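Local coordinates for capsid protein VP1 (Human polyomavirus 12, PDB 6Y5Z) that probably builds the T=7 icosahedral shell of the virus, its five-copy units forming the capsomers that also attach to host cells, at residues E133-Q138 with S192-T197; A68-P73 with L238-C243; R198-Y203 with V219-L224. One frame throughout, in Å; residues are numbered along the deposited sequence.

Contact 1: E133-Q138 with S192-T197; sequences EPLDLQ and SRNENT
Asn194 and Asp136 grip each other through three hydrogen bonds, two of them made by the asparagine amide, which treats the backbone of Asp136 as a neighbouring strand would. Asn194 OD1 accepts from Asp136 N at 2.8 Å, and Asn194 ND2 donates to Asp136 O at 3.0 Å. In the third bond the roles of side chain and backbone are exchanged: Asn194 N donates to Asp136 OD2 (2.8 Å), reached on the anti side of the carboxylate. The site joins strand 136-139, in a small three-stranded sheet, to a type I beta turn, Asn194 to Thr197, that leads into strand 197-204 of the main VP1 beta-sandwich. Asparagine suits this place: one flat group offers both an acceptor and a donor, and the residue tolerates the left-handed backbone found here (phi 53°). The second ND2 hydrogen is used by Asp190 O.

Further along the turn, Asn196 ND2 donates to Glu133 OE2 at 3.0 Å, with carboxylate and amide planes 80° apart. Glu133 CG sits between the backbone N and the carbonyl carbon (chi1 63°), and the extended chain beyond it carries the carboxylate to the turn. Asn196 ND2 also binds Leu232 O, and Lys234 forms a salt bridge with Glu133 OE2, so the carboxylate is probably ionised. Between these two polar clusters, one water links Glu133 O to Thr197 OG1, while another touches Pro134 O, Asn194 OD1 and Thr197 OG1. On the outer side, a third water joins Asp136 OD1 to Arg193 NH1, whose charges are too far apart to meet directly. Apolar packing is slight and lies on the buried side, where Leu135 CD1 rests 3.9 Å from Thr197 CG2.

Contact 2: A68-P73 with L238-C243; sequences ARIPLP and LFLSCC
Arg69 lays its aliphatic chain over the ring of Phe239, while behind them Ile70, Leu238 and Leu240 close up on the opposite face of the same antiparallel ladder. Four backbone hydrogen bonds of 2.8 to 2.9 Å, one in each direction between Ala68 and Leu240 N and O atoms and likewise between Ile70 and Leu238, fix the register of strand 66-71 on strand 237-250.

The inner face is apolar. Ile70 CG1 meets Leu240 CD1 at 3.9 Å, and past the end of the strand Leu72 turns in to set CD2 4.0 Å from Leu238 CB. Branched aliphatic residues fit here because Ile22 of strand 9-26 and Val268 and Phe266 of strand 257-276 continue the same core of the sandwich.

On the outer face, Arg69 and Phe239 form a non-hydrogen-bonded pair, their CA atoms only 4.7 Å apart. Arg69 CG is anti to the backbone N (chi1 175°) and lies over one face of the ring, 4.0 Å from its centroid, in a CH-pi contact offset toward the rim. The guanidinium passes beyond, its plane 81° from that of the ring, so this is no flat cation-pi stack. Arginine therefore serves two environments at once: its methylenes shield a partly exposed aromatic ring, and its charged end can remain near solvent on the exposed side.

Contact 3: R198-Y203 with V219-L224; sequences RYFGNY and VTTILL
Arg198 and Leu223 mark the near end of two segments that splay apart without pairing, their CA atoms 6.4 Å from each other, whereas those of Phe200 and Thr221 are already 9.9 Å apart. Side chains therefore make the contact. The polar link is made by Arg198, whose NE donates to Leu223 O at 2.8 Å; with an N-H...O angle of 136° and the oxygen 23° out of the guanidinium plane, the bond is short but bent. NH2 of the same arginine adds a weak bond to that oxygen, so one carbonyl takes two donors. A bend in the chain at chi2 (-52°) lets CB and CG pack against leucine while the guanidinium turns to the backbone oxygen. Arginine suits a buried place of this kind because its several N-H groups can serve many carbonyls: Glu195 O and Val229 O each take a further, weak bond.

Strand 197-204 belongs to the antiparallel sandwich of VP1, bonded on one side to strand 124-131; from Phe200 to Tyr203 its other edge pairs with a strand of the second subunit, so the sheet continues across the pentamer interface. The short strand 221-222 instead borders strand 83-96, and the contact spans these two parts of the fold.

Apolar groups meet between them. Leu223 CD2 lies 3.7 Å from Arg198 CB and also approaches the edge of the Phe200 ring, 4.0 Å from CE1. Phe200 and Thr221 meet tip to tip, with CZ 3.5 Å from Thr221 CG2. Threonine presents its methyl to the ring, and a phenylalanine is long enough to reach it where the backbones diverge. Phe128 stacks on the Phe200 ring, and Thr218 of the second subunit packs against it.

How the contacts relate
The three contacts lie with their centres 14 to 15 Å apart in one coat-protein fold. Contact 2 opens first and closes last along the chain, at 68-73 and 238-243; contacts 1 and 3 follow one another between these ends, with 192-197 running straight into 198-203. Contacts 1 and 2 touch where the ring of Phe239 packs on Glu133 and Pro134, and contacts 1 and 3 where Tyr199 meets Asn194. Contacts 2 and 3 do not touch, yet strands 197-204 and 237-250 flank strand 124-131 in the same sheet. Contacts 1 and 3 both reach the second subunit, so the loop 192-197 and the strand that follows it take part in the subunit interface of the pentamer.

Contact 1: E133-Q138 with S192-T197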
loop_
_atom_site.group_PDB
_atom_site.type_symbol
_atom_site.label_atom_id
_atom_site.label_comp_id
_atom_site.label_asym_id
_atom_site.label_seq_id
_atom_site.Cartn_x
_atom_site.Cartn_y
_atom_site.Cartn_z
ATOM N N GLU D 133 29.717 3.073 -15.999
ATOM C CA GLU D 133 30.860 3.600 -15.206
ATOM C C GLU D 133 30.434 3.528 -13.751
ATOM O O GLU D 133 29.282 3.201 -13.471
ATOM C CB GLU D 133 31.227 5.001 -15.683
ATOM C CG GLU D 133 30.130 6.026 -15.496
ATOM C CD GLU D 133 30.378 7.228 -16.375
ATOM O OE1 GLU D 133 30.991 8.201 -15.867
ATOM O OE2 GLU D 133 29.970 7.191 -17.558
ATOM N N PRO D 134 31.340 3.759 -12.780
ATOM C CA PRO D 134 30.971 3.616 -11.379
ATOM C C PRO D 134 29.823 4.559 -10.989
ATOM O O PRO D 134 29.693 5.653 -11.533
ATOM C CB PRO D 134 32.261 3.976 -10.635
ATOM C CG PRO D 134 33.365 3.688 -11.656
ATOM C CD PRO D 134 32.764 4.074 -12.985
ATOM N N LEU D 135 29.012 4.097 -10.052
ATOM C CA LEU D 135 27.910 4.901 -9.470
ATOM C C LEU D 135 28.498 6.170 -8.831
ATOM O O LEU D 135 29.442 6.079 -8.027
ATOM C CB LEU D 135 27.153 4.035 -8.454
ATOM C CG LEU D 135 26.017 4.734 -7.702
ATOM C CD1 LEU D 135 24.858 4.993 -8.637
ATOM C CD2 LEU D 135 25.563 3.884 -6.525
ATOM N N ASP D 136 27.956 7.330 -9.179
ATOM C CA ASP D 136 28.325 8.617 -8.537
ATOM C C ASP D 136 27.622 8.718 -7.179
ATOM O O ASP D 136 26.389 8.430 -7.119
ATOM C CB ASP D 136 27.956 9.804 -9.417
ATOM C CG ASP D 136 28.726 9.840 -10.726
ATOM O OD1 ASP D 136 29.977 9.847 -10.649
ATOM O OD2 ASP D 136 28.081 9.834 -11.804
ATOM N N LEU D 137 28.369 9.066 -6.132
ATOM C CA LEU D 137 27.878 9.160 -4.737
ATOM C C LEU D 137 27.954 10.610 -4.257
ATOM O O LEU D 137 28.924 11.344 -4.580
ATOM C CB LEU D 137 28.701 8.261 -3.814
ATOM C CG LEU D 137 28.695 6.769 -4.139
ATOM C CD1 LEU D 137 29.665 6.031 -3.224
ATOM C CD2 LEU D 137 27.294 6.200 -4.010
ATOM N N GLN D 138 26.968 10.992 -3.454
ATOM C CA GLN D 138 26.899 12.291 -2.766
ATOM C C GLN D 138 26.981 11.992 -1.275
ATOM O O GLN D 138 26.178 11.165 -0.765
ATOM C CB GLN D 138 25.626 13.033 -3.148
ATOM C CG GLN D 138 25.314 14.202 -2.222
ATOM C CD GLN D 138 26.287 15.345 -2.362
ATOM O OE1 GLN D 138 26.456 15.883 -3.451
ATOM N NE2 GLN D 138 26.826 15.793 -1.236
ATOM N N SER D 192 22.486 14.415 -9.273
ATOM C CA SER D 192 23.054 15.502 -10.102
ATOM C C SER D 192 24.094 14.940 -11.073
ATOM O O SER D 192 24.486 15.687 -11.977
ATOM C CB SER D 192 23.647 16.599 -9.254
ATOM O OG SER D 192 24.898 16.235 -8.692
ATOM N N ARG D 193 24.529 13.687 -10.896
ATOM C CA ARG D 193 25.439 13.010 -11.856
ATOM C C ARG D 193 24.735 11.747 -12.348
ATOM O O ARG D 193 23.515 11.844 -12.688
ATOM C CB ARG D 193 26.797 12.834 -11.184
ATOM C CG ARG D 193 27.363 14.178 -10.754
ATOM C CD ARG D 193 28.762 14.052 -10.185
ATOM N NE ARG D 193 29.259 15.385 -9.877
ATOM C CZ ARG D 193 30.516 15.656 -9.538
ATOM N NH1 ARG D 193 31.384 14.679 -9.440
ATOM N NH2 ARG D 193 30.884 16.903 -9.294
ATOM N N ASN D 194 25.450 10.633 -12.468
ATOM C CA ASN D 194 24.864 9.339 -12.918
ATOM C C ASN D 194 24.108 9.502 -14.243
ATOM O O ASN D 194 23.041 8.853 -14.423
ATOM C CB ASN D 194 23.967 8.769 -11.817
ATOM C CG ASN D 194 24.796 8.222 -10.676
ATOM O OD1 ASN D 194 25.708 7.411 -10.899
ATOM N ND2 ASN D 194 24.533 8.696 -9.470
ATOM N N GLU D 195 24.650 10.269 -15.191
ATOM C CA GLU D 195 24.014 10.414 -16.525
ATOM C C GLU D 195 24.025 9.053 -17.242
ATOM O O GLU D 195 23.127 8.803 -18.076
ATOM C CB GLU D 195 24.708 11.478 -17.366
ATOM C CG GLU D 195 23.977 11.757 -18.668
ATOM N N ASN D 196 25.007 8.214 -16.931
ATOM C CA ASN D 196 25.269 6.938 -17.632
ATOM C C ASN D 196 25.030 5.755 -16.693
ATOM O O ASN D 196 25.568 4.667 -16.947
ATOM C CB ASN D 196 26.702 6.958 -18.163
ATOM C CG ASN D 196 26.984 5.893 -19.197
ATOM O OD1 ASN D 196 26.099 5.575 -19.994
ATOM N ND2 ASN D 196 28.212 5.374 -19.187
ATOM N N THR D 197 24.172 5.929 -15.687
ATOM C CA THR D 197 23.779 4.870 -14.733
ATOM C C THR D 197 22.291 5.023 -14.459
ATOM O O THR D 197 21.826 6.154 -14.414
ATOM C CB THR D 197 24.569 4.960 -13.420
ATOM O OG1 THR D 197 25.928 4.581 -13.698
ATOM C CG2 THR D 197 24.005 4.063 -12.341
HETATM O O HOH W 1 27.077 2.660 -12.083
HETATM O O HOH W 2 27.476 6.600 -12.902
HETATM O O HOH W 3 31.077 11.797 -8.930
#

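Contact 2: A68-P73 with L238-C243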
loop_
_atom_site.group_PDB
_atom_site.type_symbol
_atom_site.label_atom_id
_atom_site.label_comp_id
_atom_site.label_asym_id
_atom_site.label_seq_id
_atom_site.Cartn_x
_atom_site.Cartn_y
_atom_site.Cartn_z
ATOM N N ALA D 68 30.469 -4.369 -8.319
ATOM C CA ALA D 68 31.291 -5.241 -9.171
ATOM C C ALA D 68 31.358 -4.605 -10.553
ATOM O O ALA D 68 30.367 -3.996 -11.020
ATOM C CB ALA D 68 30.731 -6.645 -9.193
ATOM N N ARG D 69 32.514 -4.742 -11.190
ATOM C CA ARG D 69 32.676 -4.414 -12.614
ATOM C C ARG D 69 32.804 -5.746 -13.347
ATOM O O ARG D 69 33.697 -6.531 -12.987
ATOM C CB ARG D 69 33.877 -3.505 -12.855
ATOM C CG ARG D 69 34.121 -3.252 -14.335
ATOM C CD ARG D 69 35.460 -2.586 -14.576
ATOM N NE ARG D 69 35.733 -2.380 -15.999
ATOM C CZ ARG D 69 36.183 -3.320 -16.833
ATOM N NH1 ARG D 69 36.422 -4.544 -16.399
ATOM N NH2 ARG D 69 36.391 -3.035 -18.103
ATOM N N ILE D 70 31.872 -6.022 -14.252
ATOM C CA ILE D 70 31.879 -7.265 -15.075
ATOM C C ILE D 70 32.533 -6.937 -16.414
ATOM O O ILE D 70 32.064 -6.059 -17.145
ATOM C CB ILE D 70 30.464 -7.840 -15.282
ATOM C CG1 ILE D 70 29.626 -7.878 -13.998
ATOM C CG2 ILE D 70 30.587 -9.217 -15.908
ATOM C CD1 ILE D 70 30.221 -8.685 -12.876
ATOM N N PRO D 71 33.617 -7.653 -16.800
ATOM C CA PRO D 71 34.223 -7.422 -18.105
ATOM C C PRO D 71 33.294 -7.881 -19.235
ATOM O O PRO D 71 32.612 -8.873 -19.068
ATOM C CB PRO D 71 35.503 -8.267 -18.088
ATOM C CG PRO D 71 35.710 -8.672 -16.630
ATOM C CD PRO D 71 34.331 -8.672 -16.009
ATOM N N LEU D 72 33.270 -7.124 -20.340
ATOM C CA LEU D 72 32.408 -7.408 -21.516
ATOM C C LEU D 72 33.271 -7.800 -22.705
ATOM O O LEU D 72 34.438 -7.431 -22.761
ATOM C CB LEU D 72 31.585 -6.171 -21.863
ATOM C CG LEU D 72 30.715 -5.676 -20.708
ATOM C CD1 LEU D 72 30.020 -4.383 -21.086
ATOM C CD2 LEU D 72 29.724 -6.744 -20.284
ATOM N N PRO D 73 32.696 -8.508 -23.699
ATOM C CA PRO D 73 33.430 -8.817 -24.930
ATOM C C PRO D 73 34.004 -7.542 -25.566
ATOM O O PRO D 73 33.342 -6.503 -25.657
ATOM C CB PRO D 73 32.384 -9.524 -25.813
ATOM C CG PRO D 73 31.350 -10.049 -24.833
ATOM C CD PRO D 73 31.307 -9.000 -23.733
ATOM N N LEU D 238 30.766 -3.448 -17.394
ATOM C CA LEU D 238 29.399 -3.238 -16.861
ATOM C C LEU D 238 29.482 -3.076 -15.347
ATOM O O LEU D 238 30.040 -3.951 -14.667
ATOM C CB LEU D 238 28.516 -4.421 -17.240
ATOM C CG LEU D 238 27.102 -4.349 -16.682
ATOM C CD1 LEU D 238 26.352 -3.193 -17.319
ATOM C CD2 LEU D 238 26.398 -5.667 -16.931
ATOM N N PHE D 239 28.975 -1.951 -14.838
ATOM C CA PHE D 239 29.056 -1.601 -13.400
ATOM C C PHE D 239 27.726 -1.898 -12.704
ATOM O O PHE D 239 26.683 -1.316 -13.043
ATOM C CB PHE D 239 29.475 -0.138 -13.284
ATOM C CG PHE D 239 30.869 0.084 -13.826
ATOM C CD1 PHE D 239 31.097 0.180 -15.192
ATOM C CD2 PHE D 239 31.941 0.163 -12.954
ATOM C CE1 PHE D 239 32.386 0.352 -15.676
ATOM C CE2 PHE D 239 33.226 0.366 -13.436
ATOM C CZ PHE D 239 33.438 0.461 -14.793
ATOM N N LEU D 240 27.778 -2.784 -11.716
ATOM C CA LEU D 240 26.614 -3.190 -10.908
ATOM C C LEU D 240 26.874 -2.749 -9.483
ATOM O O LEU D 240 28.005 -2.911 -8.988
ATOM C CB LEU D 240 26.434 -4.698 -10.938
ATOM C CG LEU D 240 26.418 -5.333 -12.326
ATOM C CD1 LEU D 240 26.338 -6.849 -12.210
ATOM C CD2 LEU D 240 25.263 -4.788 -13.137
ATOM N N SER D 241 25.846 -2.239 -8.828
ATOM C CA SER D 241 25.915 -1.701 -7.447
ATOM C C SER D 241 24.642 -2.114 -6.710
ATOM O O SER D 241 23.621 -2.152 -7.379
ATOM C CB SER D 241 26.020 -0.206 -7.471
ATOM O OG SER D 241 27.123 0.241 -8.245
ATOM N N CYS D 242 24.704 -2.351 -5.409
ATOM C CA CYS D 242 23.455 -2.596 -4.649
ATOM C C CYS D 242 23.712 -2.499 -3.154
ATOM O O CYS D 242 24.869 -2.485 -2.713
ATOM C CB CYS D 242 22.845 -3.938 -5.012
ATOM S SG CYS D 242 23.931 -5.363 -4.746
ATOM N N CYS D 243 22.621 -2.446 -2.402
ATOM C CA CYS D 243 22.594 -2.735 -0.960
ATOM C C CYS D 243 21.185 -3.230 -0.650
ATOM O O CYS D 243 20.218 -2.668 -1.196
ATOM C CB CYS D 243 22.943 -1.492 -0.157
ATOM S SG CYS D 243 23.109 -1.857 1.603
#

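Contact 3: R198-Y203 with V219-L224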
loop_
_atom_site.group_PDB
_atom_site.type_symbol
_atom_site.label_atom_id
_atom_site.label_comp_id
_atom_site.label_asym_id
_atom_site.label_seq_id
_atom_site.Cartn_x
_atom_site.Cartn_y
_atom_site.Cartn_z
ATOM N N ARG D 198 21.581 3.921 -14.279
ATOM C CA ARG D 198 20.194 3.943 -13.765
ATOM C C ARG D 198 20.225 3.360 -12.371
ATOM O O ARG D 198 20.796 2.261 -12.212
ATOM C CB ARG D 198 19.239 3.142 -14.645
ATOM C CG ARG D 198 19.272 3.515 -16.117
ATOM C CD ARG D 198 19.094 4.991 -16.431
ATOM N NE ARG D 198 19.202 5.068 -17.875
ATOM C CZ ARG D 198 20.172 5.661 -18.550
ATOM N NH1 ARG D 198 21.077 6.403 -17.937
ATOM N NH2 ARG D 198 20.169 5.588 -19.866
ATOM N N TYR D 199 19.708 4.091 -11.384
ATOM C CA TYR D 199 19.612 3.538 -10.014
ATOM C C TYR D 199 18.172 3.601 -9.531
ATOM O O TYR D 199 17.418 4.460 -10.030
ATOM C CB TYR D 199 20.577 4.212 -9.043
ATOM C CG TYR D 199 20.304 5.653 -8.739
ATOM C CD1 TYR D 199 19.389 6.019 -7.770
ATOM C CD2 TYR D 199 20.942 6.663 -9.436
ATOM C CE1 TYR D 199 19.138 7.353 -7.493
ATOM C CE2 TYR D 199 20.710 7.994 -9.168
ATOM C CZ TYR D 199 19.778 8.344 -8.210
ATOM O OH TYR D 199 19.530 9.655 -7.912
ATOM N N PHE D 200 17.856 2.703 -8.593
ATOM C CA PHE D 200 16.499 2.473 -8.056
ATOM C C PHE D 200 16.657 2.091 -6.596
ATOM O O PHE D 200 17.509 1.255 -6.286
ATOM C CB PHE D 200 15.798 1.353 -8.824
ATOM C CG PHE D 200 15.855 1.455 -10.332
ATOM C CD1 PHE D 200 16.965 1.002 -11.026
ATOM C CD2 PHE D 200 14.784 1.962 -11.048
ATOM C CE1 PHE D 200 17.014 1.103 -12.410
ATOM C CE2 PHE D 200 14.812 2.015 -12.434
ATOM C CZ PHE D 200 15.926 1.568 -13.103
ATOM N N GLY D 201 15.875 2.681 -5.704
ATOM C CA GLY D 201 15.947 2.247 -4.308
ATOM C C GLY D 201 14.691 2.565 -3.539
ATOM O O GLY D 201 13.844 3.357 -4.005
ATOM N N ASN D 202 14.589 1.936 -2.380
ATOM C CA ASN D 202 13.505 2.284 -1.447
ATOM C C ASN D 202 14.032 2.105 -0.035
ATOM O O ASN D 202 14.892 1.230 0.233
ATOM C CB ASN D 202 12.212 1.524 -1.741
ATOM C CG ASN D 202 12.190 0.100 -1.252
ATOM O OD1 ASN D 202 11.651 -0.180 -0.178
ATOM N ND2 ASN D 202 12.759 -0.813 -2.011
ATOM N N TYR D 203 13.486 2.912 0.845
ATOM C CA TYR D 203 13.838 2.917 2.272
ATOM C C TYR D 203 12.558 2.889 3.095
ATOM O O TYR D 203 11.580 3.541 2.705
ATOM C CB TYR D 203 14.652 4.168 2.584
ATOM C CG TYR D 203 14.632 4.510 4.042
ATOM C CD1 TYR D 203 15.483 3.867 4.931
ATOM C CD2 TYR D 203 13.753 5.453 4.537
ATOM C CE1 TYR D 203 15.453 4.151 6.278
ATOM C CE2 TYR D 203 13.731 5.765 5.884
ATOM C CZ TYR D 203 14.577 5.112 6.752
ATOM O OH TYR D 203 14.507 5.387 8.082
ATOM N N VAL D 219 9.750 -10.049 -14.193
ATOM C CA VAL D 219 9.743 -8.561 -14.175
ATOM C C VAL D 219 11.067 -8.053 -14.750
ATOM O O VAL D 219 12.137 -8.346 -14.196
ATOM C CB VAL D 219 9.463 -7.989 -12.775
ATOM C CG1 VAL D 219 9.784 -6.499 -12.711
ATOM C CG2 VAL D 219 8.026 -8.249 -12.351
ATOM N N THR D 220 10.957 -7.296 -15.828
ATOM C CA THR D 220 12.090 -6.670 -16.539
ATOM C C THR D 220 12.106 -5.186 -16.187
ATOM O O THR D 220 11.045 -4.519 -16.340
ATOM C CB THR D 220 11.945 -6.860 -18.044
ATOM O OG1 THR D 220 11.972 -8.266 -18.312
ATOM C CG2 THR D 220 13.016 -6.133 -18.815
ATOM N N THR D 221 13.249 -4.686 -15.750
ATOM C CA THR D 221 13.466 -3.239 -15.502
ATOM C C THR D 221 14.090 -2.651 -16.768
ATOM O O THR D 221 15.191 -3.068 -17.117
ATOM C CB THR D 221 14.349 -3.006 -14.275
ATOM O OG1 THR D 221 13.748 -3.716 -13.189
ATOM C CG2 THR D 221 14.531 -1.536 -13.978
ATOM N N ILE D 222 13.391 -1.744 -17.451
ATOM C CA ILE D 222 13.909 -1.044 -18.665
ATOM C C ILE D 222 15.002 -0.069 -18.221
ATOM O O ILE D 222 14.799 0.642 -17.215
ATOM C CB ILE D 222 12.767 -0.302 -19.387
ATOM C CG1 ILE D 222 11.652 -1.269 -19.784
ATOM C CG2 ILE D 222 13.284 0.476 -20.590
ATOM C CD1 ILE D 222 12.085 -2.270 -20.801
ATOM N N LEU D 223 16.124 -0.008 -18.952
ATOM C CA LEU D 223 17.234 0.904 -18.583
ATOM C C LEU D 223 17.376 2.029 -19.606
ATOM O O LEU D 223 18.267 2.908 -19.426
ATOM C CB LEU D 223 18.533 0.107 -18.417
ATOM C CG LEU D 223 18.522 -0.926 -17.290
ATOM C CD1 LEU D 223 19.751 -1.834 -17.360
ATOM C CD2 LEU D 223 18.455 -0.276 -15.918
ATOM N N LEU D 224 16.563 2.004 -20.651
ATOM C CA LEU D 224 16.579 3.048 -21.700
ATOM C C LEU D 224 16.087 4.355 -21.076
ATOM O O LEU D 224 15.136 4.309 -20.260
ATOM C CB LEU D 224 15.694 2.621 -22.866
ATOM C CG LEU D 224 16.074 1.283 -23.502
ATOM C CD1 LEU D 224 15.213 1.003 -24.735
ATOM C CD2 LEU D 224 17.552 1.249 -23.880
#